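Local coordinates for protein probable 2-hydroxyhepta-2,4-diene-1,7-dioate isomerase (PDB 2DFU) that probably binds a metal ion and isomerises 2-hydroxyhepta-2,4-diene-1,7-dioate, as a member of the fumarylacetoacetate hydrolase family, at residues D150-D155 with V159-A164; P103-F106 with E110-Y113; F204-I209 with V225-P230; M1-L4 with R10-V13. All coordinates share one frame; numbering follows the deposited sequence.

Interaction 1 of 4, residues D150-D155 with V159-A164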
loop_
_atom_site.group_PDB
_atom_site.type_symbol
_atom_site.label_atom_id
_atom_site.label_comp_id
_atom_site.label_asym_id
_atom_site.label_seq_id
_atom_site.Cartn_x
_atom_site.Cartn_y
_atom_site.Cartn_z
ATOM N N ASP A 150 9.376 -18.233 7.052
ATOM C CA ASP A 150 8.445 -19.273 7.473
ATOM C C ASP A 150 6.989 -18.917 7.191
ATOM O O ASP A 150 6.287 -19.672 6.524
ATOM C CB ASP A 150 8.638 -19.640 8.955
ATOM C CG ASP A 150 8.894 -18.437 9.841
ATOM O OD1 ASP A 150 8.644 -17.294 9.406
ATOM O OD2 ASP A 150 9.341 -18.645 10.988
ATOM N N VAL A 151 6.535 -17.768 7.677
ATOM C CA VAL A 151 5.156 -17.365 7.440
ATOM C C VAL A 151 4.914 -17.135 5.956
ATOM O O VAL A 151 3.782 -17.240 5.480
ATOM C CB VAL A 151 4.796 -16.090 8.233
ATOM C CG1 VAL A 151 4.973 -16.356 9.730
ATOM C CG2 VAL A 151 5.669 -14.924 7.790
ATOM N N GLN A 152 5.981 -16.834 5.220
ATOM C CA GLN A 152 5.877 -16.601 3.782
ATOM C C GLN A 152 5.391 -17.862 3.067
ATOM O O GLN A 152 4.744 -17.788 2.023
ATOM C CB GLN A 152 7.232 -16.173 3.217
ATOM C CG GLN A 152 7.281 -16.047 1.695
ATOM C CD GLN A 152 8.632 -15.561 1.201
ATOM O OE1 GLN A 152 9.675 -15.977 1.714
ATOM N NE2 GLN A 152 8.625 -14.683 0.197
ATOM N N LYS A 153 5.699 -19.018 3.643
ATOM C CA LYS A 153 5.296 -20.287 3.056
ATOM C C LYS A 153 3.895 -20.720 3.480
ATOM O O LYS A 153 3.181 -21.349 2.705
ATOM C CB LYS A 153 6.287 -21.394 3.443
ATOM C CG LYS A 153 7.699 -21.233 2.900
ATOM C CD LYS A 153 8.579 -22.382 3.394
ATOM C CE LYS A 153 10.010 -22.287 2.871
ATOM N NZ LYS A 153 10.756 -21.124 3.418
ATOM N N LYS A 154 3.497 -20.379 4.703
ATOM C CA LYS A 154 2.188 -20.791 5.207
ATOM C C LYS A 154 0.998 -19.843 5.002
ATOM O O LYS A 154 -0.093 -20.299 4.662
ATOM C CB LYS A 154 2.295 -21.142 6.695
ATOM C CG LYS A 154 2.551 -19.951 7.600
ATOM C CD LYS A 154 2.375 -20.322 9.066
ATOM C CE LYS A 154 2.606 -19.117 9.969
ATOM N NZ LYS A 154 2.418 -19.444 11.411
ATOM N N ASP A 155 1.195 -18.544 5.215
ATOM C CA ASP A 155 0.113 -17.560 5.071
ATOM C C ASP A 155 -0.547 -17.547 3.694
ATOM O O ASP A 155 -0.031 -18.119 2.735
ATOM C CB ASP A 155 0.629 -16.147 5.378
ATOM C CG ASP A 155 1.112 -15.992 6.813
ATOM O OD1 ASP A 155 1.011 -16.968 7.582
ATOM O OD2 ASP A 155 1.591 -14.891 7.172
ATOM N N VAL A 159 1.805 -10.935 3.353
ATOM C CA VAL A 159 1.597 -9.719 4.118
ATOM C C VAL A 159 2.517 -9.601 5.334
ATOM O O VAL A 159 3.287 -8.640 5.430
ATOM C CB VAL A 159 0.133 -9.560 4.550
ATOM C CG1 VAL A 159 -0.041 -8.258 5.313
ATOM C CG2 VAL A 159 -0.760 -9.556 3.320
ATOM N N ARG A 160 2.476 -10.540 6.272
ATOM C CA ARG A 160 3.397 -10.356 7.382
ATOM C C ARG A 160 4.799 -10.834 7.035
ATOM O O ARG A 160 5.756 -10.522 7.737
ATOM C CB ARG A 160 2.891 -11.002 8.681
ATOM C CG ARG A 160 2.602 -12.457 8.642
ATOM C CD ARG A 160 2.076 -12.906 9.998
ATOM N NE ARG A 160 1.686 -14.305 9.945
ATOM C CZ ARG A 160 1.512 -15.083 11.005
ATOM N NH1 ARG A 160 1.690 -14.605 12.230
ATOM N NH2 ARG A 160 1.169 -16.351 10.832
ATOM N N ALA A 161 4.928 -11.560 5.930
ATOM C CA ALA A 161 6.240 -12.036 5.512
ATOM C C ALA A 161 7.089 -10.891 4.965
ATOM O O ALA A 161 8.303 -10.861 5.158
ATOM C CB ALA A 161 6.096 -13.113 4.442
ATOM N N LYS A 162 6.436 -9.943 4.302
ATOM C CA LYS A 162 7.125 -8.821 3.673
ATOM C C LYS A 162 6.707 -7.427 4.140
ATOM O O LYS A 162 7.464 -6.466 3.986
ATOM C CB LYS A 162 6.906 -8.885 2.157
ATOM C CG LYS A 162 7.500 -10.099 1.447
ATOM C CD LYS A 162 8.999 -9.915 1.219
ATOM C CE LYS A 162 9.549 -10.961 0.251
ATOM N NZ LYS A 162 11.025 -10.831 0.071
ATOM N N SER A 163 5.511 -7.310 4.705
ATOM C CA SER A 163 5.016 -6.002 5.094
ATOM C C SER A 163 4.844 -5.704 6.583
ATOM O O SER A 163 4.058 -4.827 6.956
ATOM C CB SER A 163 3.702 -5.738 4.359
ATOM O OG SER A 163 3.377 -4.360 4.385
ATOM N N ALA A 164 5.570 -6.423 7.432
ATOM C CA ALA A 164 5.506 -6.176 8.869
ATOM C C ALA A 164 6.193 -4.833 9.114
ATOM O O ALA A 164 6.979 -4.383 8.282
ATOM C CB ALA A 164 6.241 -7.290 9.633
HETATM O O HOH W 1 11.455 -13.655 -1.056
HETATM O O HOH W 2 2.774 -17.326 13.854
HETATM O O HOH W 3 2.982 -13.560 5.157
HETATM O O HOH W 4 -0.178 -12.581 6.265
#
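Arg160 holds CG between its backbone N and carbonyl carbon (chi1 58°) and then runs extended to NE, while Asp155 sets its CG beside its own backbone N (chi1 -63°), which brings guanidinium and carboxylate together nearly coplanar, 14° apart. The salt bridge is uneven: Arg160 NE gives a 2.8 Å bond to the syn side of Asp155 OD2, and Arg160 NH2 reaches Asp155 OD1 weakly at 3.3 Å. Val151 CG1 lies over one guanidinium face, 3.9 Å from Arg160 NE. The two segments belong to short helices 149-154 and 159-162, joined by a short loop in the fumarylacetoacetate hydrolase domain, and the helices pack closely, with Gln152 CB 3.5 Å from Ala161 CB. One water takes the Ala161 N-H and donates to Asp155 OD2, tying the carboxylate to the start of the second helix. An alanine in place of Arg160 would probably leave the Asp155 carboxylate without its counter-charge and uncover Val151 CG1. Lys154 NZ stands 3.4 Å from Arg160 NH2, a closeness of like charges probably eased by Asp155 and by Glu75 of the second subunit, which forms a salt bridge with the same NH2.

Interaction 2 of 4, residues P103-F106 with E110-Y113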
loop_
_atom_site.group_PDB
_atom_site.type_symbol
_atom_site.label_atom_id
_atom_site.label_comp_id
_atom_site.label_asym_id
_atom_site.label_seq_id
_atom_site.Cartn_x
_atom_site.Cartn_y
_atom_site.Cartn_z
ATOM N N PRO A 103 12.968 -4.642 14.485
ATOM C CA PRO A 103 12.769 -5.620 15.557
ATOM C C PRO A 103 12.661 -7.039 15.007
ATOM O O PRO A 103 11.975 -7.261 14.017
ATOM C CB PRO A 103 11.453 -5.173 16.196
ATOM C CG PRO A 103 11.395 -3.708 15.895
ATOM C CD PRO A 103 11.879 -3.651 14.472
ATOM N N TYR A 104 13.347 -7.996 15.625
ATOM C CA TYR A 104 13.225 -9.375 15.170
ATOM C C TYR A 104 11.853 -9.764 15.728
ATOM O O TYR A 104 11.686 -9.893 16.939
ATOM C CB TYR A 104 14.323 -10.254 15.765
ATOM C CG TYR A 104 14.430 -11.584 15.061
ATOM C CD1 TYR A 104 13.358 -12.472 15.048
ATOM C CD2 TYR A 104 15.582 -11.929 14.353
ATOM C CE1 TYR A 104 13.423 -13.667 14.345
ATOM C CE2 TYR A 104 15.660 -13.122 13.644
ATOM C CZ TYR A 104 14.575 -13.985 13.643
ATOM O OH TYR A 104 14.629 -15.151 12.921
ATOM N N PRO A 105 10.857 -9.948 14.848
ATOM C CA PRO A 105 9.483 -10.301 15.218
ATOM C C PRO A 105 9.261 -11.561 16.034
ATOM O O PRO A 105 10.042 -12.508 15.985
ATOM C CB PRO A 105 8.767 -10.371 13.870
ATOM C CG PRO A 105 9.605 -9.516 12.981
ATOM C CD PRO A 105 10.989 -9.911 13.386
ATOM N N PHE A 106 8.161 -11.556 16.776
ATOM C CA PHE A 106 7.787 -12.685 17.602
ATOM C C PHE A 106 7.190 -13.790 16.750
ATOM O O PHE A 106 7.368 -14.966 17.052
ATOM C CB PHE A 106 6.762 -12.251 18.653
ATOM C CG PHE A 106 6.178 -13.396 19.435
ATOM C CD1 PHE A 106 6.986 -14.182 20.255
ATOM C CD2 PHE A 106 4.825 -13.711 19.327
ATOM C CE1 PHE A 106 6.454 -15.266 20.956
ATOM C CE2 PHE A 106 4.284 -14.793 20.025
ATOM C CZ PHE A 106 5.100 -15.572 20.838
ATOM N N GLU A 110 12.561 -17.132 11.123
ATOM C CA GLU A 110 13.265 -17.259 9.855
ATOM C C GLU A 110 13.353 -15.909 9.142
ATOM O O GLU A 110 12.857 -15.749 8.026
ATOM C CB GLU A 110 12.532 -18.271 8.973
ATOM C CG GLU A 110 13.433 -19.042 8.037
ATOM C CD GLU A 110 14.458 -19.871 8.783
ATOM O OE1 GLU A 110 14.051 -20.780 9.542
ATOM O OE2 GLU A 110 15.671 -19.610 8.614
ATOM N N LEU A 111 13.984 -14.939 9.795
ATOM C CA LEU A 111 14.136 -13.603 9.228
ATOM C C LEU A 111 15.359 -13.566 8.314
ATOM O O LEU A 111 16.461 -13.923 8.735
ATOM C CB LEU A 111 14.307 -12.570 10.346
ATOM C CG LEU A 111 13.988 -11.127 9.957
ATOM C CD1 LEU A 111 12.480 -10.986 9.724
ATOM C CD2 LEU A 111 14.443 -10.183 11.055
ATOM N N HIS A 112 15.160 -13.130 7.073
ATOM C CA HIS A 112 16.239 -13.057 6.091
ATOM C C HIS A 112 16.419 -11.670 5.481
ATOM O O HIS A 112 15.470 -10.883 5.410
ATOM C CB HIS A 112 15.991 -14.055 4.961
ATOM C CG HIS A 112 16.201 -15.485 5.351
ATOM N ND1 HIS A 112 15.425 -16.124 6.294
ATOM C CD2 HIS A 112 17.093 -16.405 4.912
ATOM C CE1 HIS A 112 15.828 -17.378 6.416
ATOM N NE2 HIS A 112 16.838 -17.574 5.588
ATOM N N TYR A 113 17.643 -11.388 5.035
ATOM C CA TYR A 113 17.980 -10.109 4.408
ATOM C C TYR A 113 18.108 -10.238 2.891
ATOM O O TYR A 113 18.518 -11.277 2.375
ATOM C CB TYR A 113 19.292 -9.563 4.978
ATOM C CG TYR A 113 20.455 -10.536 4.912
ATOM C CD1 TYR A 113 21.193 -10.711 3.739
ATOM C CD2 TYR A 113 20.801 -11.305 6.027
ATOM C CE1 TYR A 113 22.249 -11.636 3.677
ATOM C CE2 TYR A 113 21.843 -12.225 5.980
ATOM C CZ TYR A 113 22.563 -12.390 4.807
ATOM O OH TYR A 113 23.574 -13.326 4.779
HETATM O O HOH W 5 16.813 -15.858 11.321
#
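Apolar contact between Tyr104 and Leu111 carries most of this meeting. The two side chains run antiparallel alongside each other, so the phenol end of the tyrosine lies by the root of the leucine: Tyr104 CZ is 3.6 Å from Leu111 CB. Further back along the ring, Leu111 CD2 sits over one face in a CH-pi contact, 4.2 Å from the centroid of the Tyr104 ring and 22° off its normal, displaced toward the rim. Both residues carry CG anti to the backbone N (chi1 -166° for Tyr104, -159° for Leu111), which lets the chains lie side by side. The other leucine branch turns to the proline, with Leu111 CD1 4.1 Å from Pro105 CD, so the fork of Leu111 is divided between the ring face and the pyrrolidine.

A polar link runs through one water. Tyr104 OH donates at 2.8 Å to this water, which lies in the ring plane and in turn donates to Leu111 O at 3.2 Å. A leucine in place of Tyr104 lacks the hydroxyl and the flat face, and would probably leave the water without that donor and Leu111 CD2 without its aromatic cover. Within 110-113, His112 ND1 bonds to Glu110 O from above the carbonyl plane, at 3.1 Å.

Strand 102-104 lies beside strand 250-259, whose Ile256 and Lys259 touch Tyr104. Leu111 begins strand 111-121, which pairs with strand 137-148, and Glu110 leans on Arg149 and Asp150 of helix 149-154.

Interaction 3 of 4, residues F204-I209 with V225-P230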
loop_
_atom_site.group_PDB
_atom_site.type_symbol
_atom_site.label_atom_id
_atom_site.label_comp_id
_atom_site.label_asym_id
_atom_site.label_seq_id
_atom_site.Cartn_x
_atom_site.Cartn_y
_atom_site.Cartn_z
ATOM N N PHE A 204 14.720 -8.701 -15.673
ATOM C CA PHE A 204 13.866 -7.617 -16.144
ATOM C C PHE A 204 14.553 -6.320 -15.760
ATOM O O PHE A 204 14.926 -6.126 -14.599
ATOM C CB PHE A 204 12.497 -7.677 -15.469
ATOM C CG PHE A 204 11.790 -8.980 -15.662
ATOM C CD1 PHE A 204 11.281 -9.328 -16.906
ATOM C CD2 PHE A 204 11.661 -9.876 -14.605
ATOM C CE1 PHE A 204 10.656 -10.552 -17.099
ATOM C CE2 PHE A 204 11.036 -11.109 -14.785
ATOM C CZ PHE A 204 10.532 -11.448 -16.035
ATOM N N SER A 205 14.738 -5.438 -16.732
ATOM C CA SER A 205 15.372 -4.160 -16.463
ATOM C C SER A 205 14.420 -3.282 -15.647
ATOM O O SER A 205 13.218 -3.556 -15.546
ATOM C CB SER A 205 15.711 -3.449 -17.774
ATOM O OG SER A 205 14.536 -2.928 -18.383
ATOM N N VAL A 206 14.961 -2.219 -15.069
ATOM C CA VAL A 206 14.151 -1.293 -14.291
ATOM C C VAL A 206 13.065 -0.705 -15.188
ATOM O O VAL A 206 11.905 -0.607 -14.793
ATOM C CB VAL A 206 15.020 -0.155 -13.718
ATOM C CG1 VAL A 206 14.138 0.913 -13.077
ATOM C CG2 VAL A 206 16.002 -0.730 -12.706
ATOM N N ALA A 207 13.448 -0.326 -16.402
ATOM C CA ALA A 207 12.503 0.251 -17.349
ATOM C C ALA A 207 11.365 -0.717 -17.667
ATOM O O ALA A 207 10.212 -0.307 -17.791
ATOM C CB ALA A 207 13.229 0.651 -18.624
ATOM N N GLU A 208 11.691 -2.001 -17.790
ATOM C CA GLU A 208 10.688 -3.020 -18.093
ATOM C C GLU A 208 9.763 -3.261 -16.901
ATOM O O GLU A 208 8.564 -3.492 -17.066
ATOM C CB GLU A 208 11.369 -4.333 -18.490
ATOM C CG GLU A 208 12.255 -4.211 -19.725
ATOM C CD GLU A 208 12.925 -5.518 -20.114
ATOM O OE1 GLU A 208 13.546 -6.168 -19.245
ATOM O OE2 GLU A 208 12.841 -5.891 -21.302
ATOM N N ILE A 209 10.327 -3.214 -15.700
ATOM C CA ILE A 209 9.550 -3.417 -14.487
ATOM C C ILE A 209 8.514 -2.308 -14.318
ATOM O O ILE A 209 7.335 -2.582 -14.104
ATOM C CB ILE A 209 10.467 -3.460 -13.252
ATOM C CG1 ILE A 209 11.304 -4.739 -13.296
ATOM C CG2 ILE A 209 9.638 -3.366 -11.966
ATOM C CD1 ILE A 209 12.353 -4.833 -12.212
ATOM N N VAL A 225 9.666 1.386 -5.894
ATOM C CA VAL A 225 9.632 0.092 -6.572
ATOM C C VAL A 225 10.953 -0.607 -6.296
ATOM O O VAL A 225 12.015 -0.013 -6.503
ATOM C CB VAL A 225 9.456 0.262 -8.107
ATOM C CG1 VAL A 225 9.505 -1.093 -8.795
ATOM C CG2 VAL A 225 8.128 0.963 -8.414
ATOM N N LEU A 226 10.890 -1.843 -5.802
ATOM C CA LEU A 226 12.097 -2.621 -5.510
ATOM C C LEU A 226 12.390 -3.519 -6.708
ATOM O O LEU A 226 11.476 -4.101 -7.293
ATOM C CB LEU A 226 11.908 -3.470 -4.247
ATOM C CG LEU A 226 11.453 -2.749 -2.971
ATOM C CD1 LEU A 226 11.644 -3.684 -1.773
ATOM C CD2 LEU A 226 12.240 -1.471 -2.761
ATOM N N THR A 227 13.666 -3.648 -7.061
ATOM C CA THR A 227 14.053 -4.426 -8.233
ATOM C C THR A 227 14.641 -5.832 -8.045
ATOM O O THR A 227 15.370 -6.317 -8.913
ATOM C CB THR A 227 15.030 -3.603 -9.082
ATOM O OG1 THR A 227 16.227 -3.361 -8.332
ATOM C CG2 THR A 227 14.411 -2.264 -9.441
ATOM N N GLY A 228 14.332 -6.502 -6.940
ATOM C CA GLY A 228 14.870 -7.842 -6.746
ATOM C C GLY A 228 16.220 -7.884 -6.047
ATOM O O GLY A 228 16.886 -6.861 -5.901
ATOM N N THR A 229 16.644 -9.073 -5.629
ATOM C CA THR A 229 17.907 -9.211 -4.914
ATOM C C THR A 229 18.815 -10.307 -5.480
ATOM O O THR A 229 18.338 -11.320 -5.982
ATOM C CB THR A 229 17.637 -9.498 -3.407
ATOM O OG1 THR A 229 18.851 -9.369 -2.661
ATOM C CG2 THR A 229 17.076 -10.904 -3.220
ATOM N N PRO A 230 20.142 -10.104 -5.413
ATOM C CA PRO A 230 21.125 -11.076 -5.913
ATOM C C PRO A 230 21.160 -12.312 -5.016
ATOM O O PRO A 230 20.369 -12.430 -4.081
ATOM C CB PRO A 230 22.443 -10.303 -5.850
ATOM C CG PRO A 230 22.017 -8.862 -5.933
ATOM C CD PRO A 230 20.801 -8.839 -5.049
#
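Val206 and Thr227 meet by methyl groups alone: Val206 CG2 lies 3.9 Å from Thr227 CG2, although the threonine also carries a hydroxyl. The chi1 of Thr227 accounts for this. Thr227 OG1 stands between the backbone N and the carbonyl carbon (chi1 63°), where it bonds to Leu117 O on strand 111-121, and CG2, beside the backbone N, is left to face the helix. One turn further on, Ile209 makes the second touch. Ile209 CG2, anti to the backbone N, comes within 3.9 Å of Val225 CG1, the two side chains running in opposite senses, and Ile209 CD1 stands 4.3 Å from Thr227 CB. No hydrogen bond crosses between 204-209 and 225-230.

Here the first turn of helix 206-214 lies against the end of strand 224-226 and the loop that follows it. The helix start is fixed by a capping box: Glu208 N donates to Ser205 OG at 3.1 Å, and Ser205 N returns a bond of 2.9 Å to Glu208 OE1. Around the contact, Val119 of strand 111-121 also touches Val206, and Val53 of strand 50-53 also touches Ile209; both strands flank 224-226. Beyond Thr227 the chain passes through Gly228, whose positive phi (89°) would set a side chain against the carbonyl oxygen of Thr227.

Hydrocarbon packing thus joins helix and strand, while the Thr227 hydroxyl is engaged by Leu117 O and the amides of Ser205 and Glu208 by the capping box. With no hydrogen bond between the segments, their cohesion probably rests on burial of apolar surface.

Interaction 4 of 4, residues M1-L4 with R10-V13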
loop_
_atom_site.group_PDB
_atom_site.type_symbol
_atom_site.label_atom_id
_atom_site.label_comp_id
_atom_site.label_asym_id
_atom_site.label_seq_id
_atom_site.Cartn_x
_atom_site.Cartn_y
_atom_site.Cartn_z
ATOM N N MET A 1 22.363 14.105 -8.814
ATOM C CA MET A 1 22.659 14.689 -7.473
ATOM C C MET A 1 21.987 13.831 -6.406
ATOM O O MET A 1 21.163 12.968 -6.721
ATOM C CB MET A 1 22.132 16.128 -7.389
ATOM C CG MET A 1 20.608 16.233 -7.408
ATOM S SD MET A 1 19.992 17.934 -7.608
ATOM C CE MET A 1 20.010 18.073 -9.425
ATOM N N LYS A 2 22.348 14.063 -5.149
ATOM C CA LYS A 2 21.765 13.311 -4.048
ATOM C C LYS A 2 20.643 14.100 -3.396
ATOM O O LYS A 2 20.841 15.217 -2.929
ATOM C CB LYS A 2 22.832 12.974 -2.997
ATOM C CG LYS A 2 23.597 11.661 -3.225
ATOM C CD LYS A 2 24.572 11.744 -4.367
ATOM C CE LYS A 2 25.577 10.588 -4.352
ATOM N NZ LYS A 2 25.045 9.317 -4.909
ATOM N N ILE A 3 19.456 13.512 -3.370
ATOM C CA ILE A 3 18.295 14.151 -2.764
ATOM C C ILE A 3 17.917 13.365 -1.514
ATOM O O ILE A 3 17.849 12.134 -1.547
ATOM C CB ILE A 3 17.092 14.160 -3.743
ATOM C CG1 ILE A 3 17.309 15.236 -4.814
ATOM C CG2 ILE A 3 15.784 14.369 -2.977
ATOM C CD1 ILE A 3 16.191 15.312 -5.841
ATOM N N LEU A 4 17.674 14.068 -0.412
ATOM C CA LEU A 4 17.302 13.381 0.822
ATOM C C LEU A 4 16.135 14.026 1.556
ATOM O O LEU A 4 15.738 15.149 1.255
ATOM C CB LEU A 4 18.494 13.311 1.778
ATOM C CG LEU A 4 18.985 14.657 2.315
ATOM C CD1 LEU A 4 19.678 14.476 3.664
ATOM C CD2 LEU A 4 19.921 15.287 1.303
ATOM N N ARG A 10 11.469 17.292 5.825
ATOM C CA ARG A 10 12.020 18.317 4.950
ATOM C C ARG A 10 12.794 17.651 3.821
ATOM O O ARG A 10 13.239 16.514 3.957
ATOM C CB ARG A 10 12.956 19.243 5.731
ATOM C CG ARG A 10 12.254 20.130 6.757
ATOM C CD ARG A 10 13.263 20.943 7.568
ATOM N NE ARG A 10 12.621 21.744 8.610
ATOM C CZ ARG A 10 12.274 23.023 8.481
ATOM N NH1 ARG A 10 12.508 23.671 7.350
ATOM N NH2 ARG A 10 11.682 23.652 9.489
ATOM N N TRP A 11 12.929 18.355 2.702
ATOM C CA TRP A 11 13.680 17.847 1.564
ATOM C C TRP A 11 14.946 18.679 1.404
ATOM O O TRP A 11 14.992 19.843 1.798
ATOM C CB TRP A 11 12.865 17.938 0.268
ATOM C CG TRP A 11 11.757 16.932 0.143
ATOM C CD1 TRP A 11 10.438 17.114 0.466
ATOM C CD2 TRP A 11 11.863 15.600 -0.380
ATOM N NE1 TRP A 11 9.717 15.977 0.167
ATOM C CE2 TRP A 11 10.567 15.036 -0.352
ATOM C CE3 TRP A 11 12.925 14.831 -0.871
ATOM C CZ2 TRP A 11 10.308 13.736 -0.802
ATOM C CZ3 TRP A 11 12.669 13.539 -1.318
ATOM C CH2 TRP A 11 11.370 13.004 -1.281
ATOM N N GLY A 12 15.972 18.075 0.822
ATOM C CA GLY A 12 17.211 18.794 0.617
ATOM C C GLY A 12 18.137 18.081 -0.342
ATOM O O GLY A 12 17.876 16.947 -0.758
ATOM N N VAL A 13 19.221 18.761 -0.695
ATOM C CA VAL A 13 20.230 18.222 -1.591
ATOM C C VAL A 13 21.527 18.116 -0.799
ATOM O O VAL A 13 21.825 18.973 0.029
ATOM C CB VAL A 13 20.437 19.147 -2.811
ATOM C CG1 VAL A 13 21.623 18.685 -3.626
ATOM C CG2 VAL A 13 19.187 19.131 -3.677
#
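The antiparallel hairpin of strands 2-6 and 10-15, within the N-terminal Rv2993c-like region, is joined here by Leu4 and Gly12, a hydrogen-bonded pair. Leu4 N donates to Gly12 O at 2.9 Å, nearly straight at 171°, and Gly12 N answers to Leu4 O at 3.0 Å with a more bent angle of 142°. Next along, Ile3 and Val13 form a non-hydrogen-bonded pair with CA atoms 4.7 Å apart. Val13 CA makes a CA-H...O contact with Lys2 O at 3.3 Å. With chi1 at 66°, Leu4 turns its branches over the partner strand and puts Leu4 CD2 3.3 Å from Gly12 O; Gly12 has no side chain there, and the leucine lies directly over its backbone. On the face of Ile3 and Val13, Ile3 CG2 comes to the edge of the indole, 3.6 Å from Trp11 CE3, and Met1 SD lies 4.2 Å from Val13 CG2. Strand 18-22 continues the pairing beyond 10-15, with Thr22 against both Trp11 and Val13. On the other side of strand 2-6 runs strand 168-175, whose Trp173 packs on Lys2 and Leu4 and whose Leu174 packs on Ile3.

How the interactions relate
Along the chain the order is interaction 4, then 2, 1 and 3. Interactions 1 and 2 are neighbours, with centres about 11 Å apart, and they touch where Asp150 packs on Glu110, so helix 149-154 sits beside the residue leading into strand 111-121. That strand pairs with strand 224-226, which links interaction 2 to interaction 3 although their centres are about 24 Å apart. These three contacts belong to the fumarylacetoacetate hydrolase region, whereas interaction 4 lies in the N-terminal Rv2993c-like region, about 33 Å from interaction 1 between centres and across the chain's centre from it. Strand 168-175, paired with both 2-6 and 137-148, thus ties the N-terminal hairpin to the strands of the hydrolase-family part.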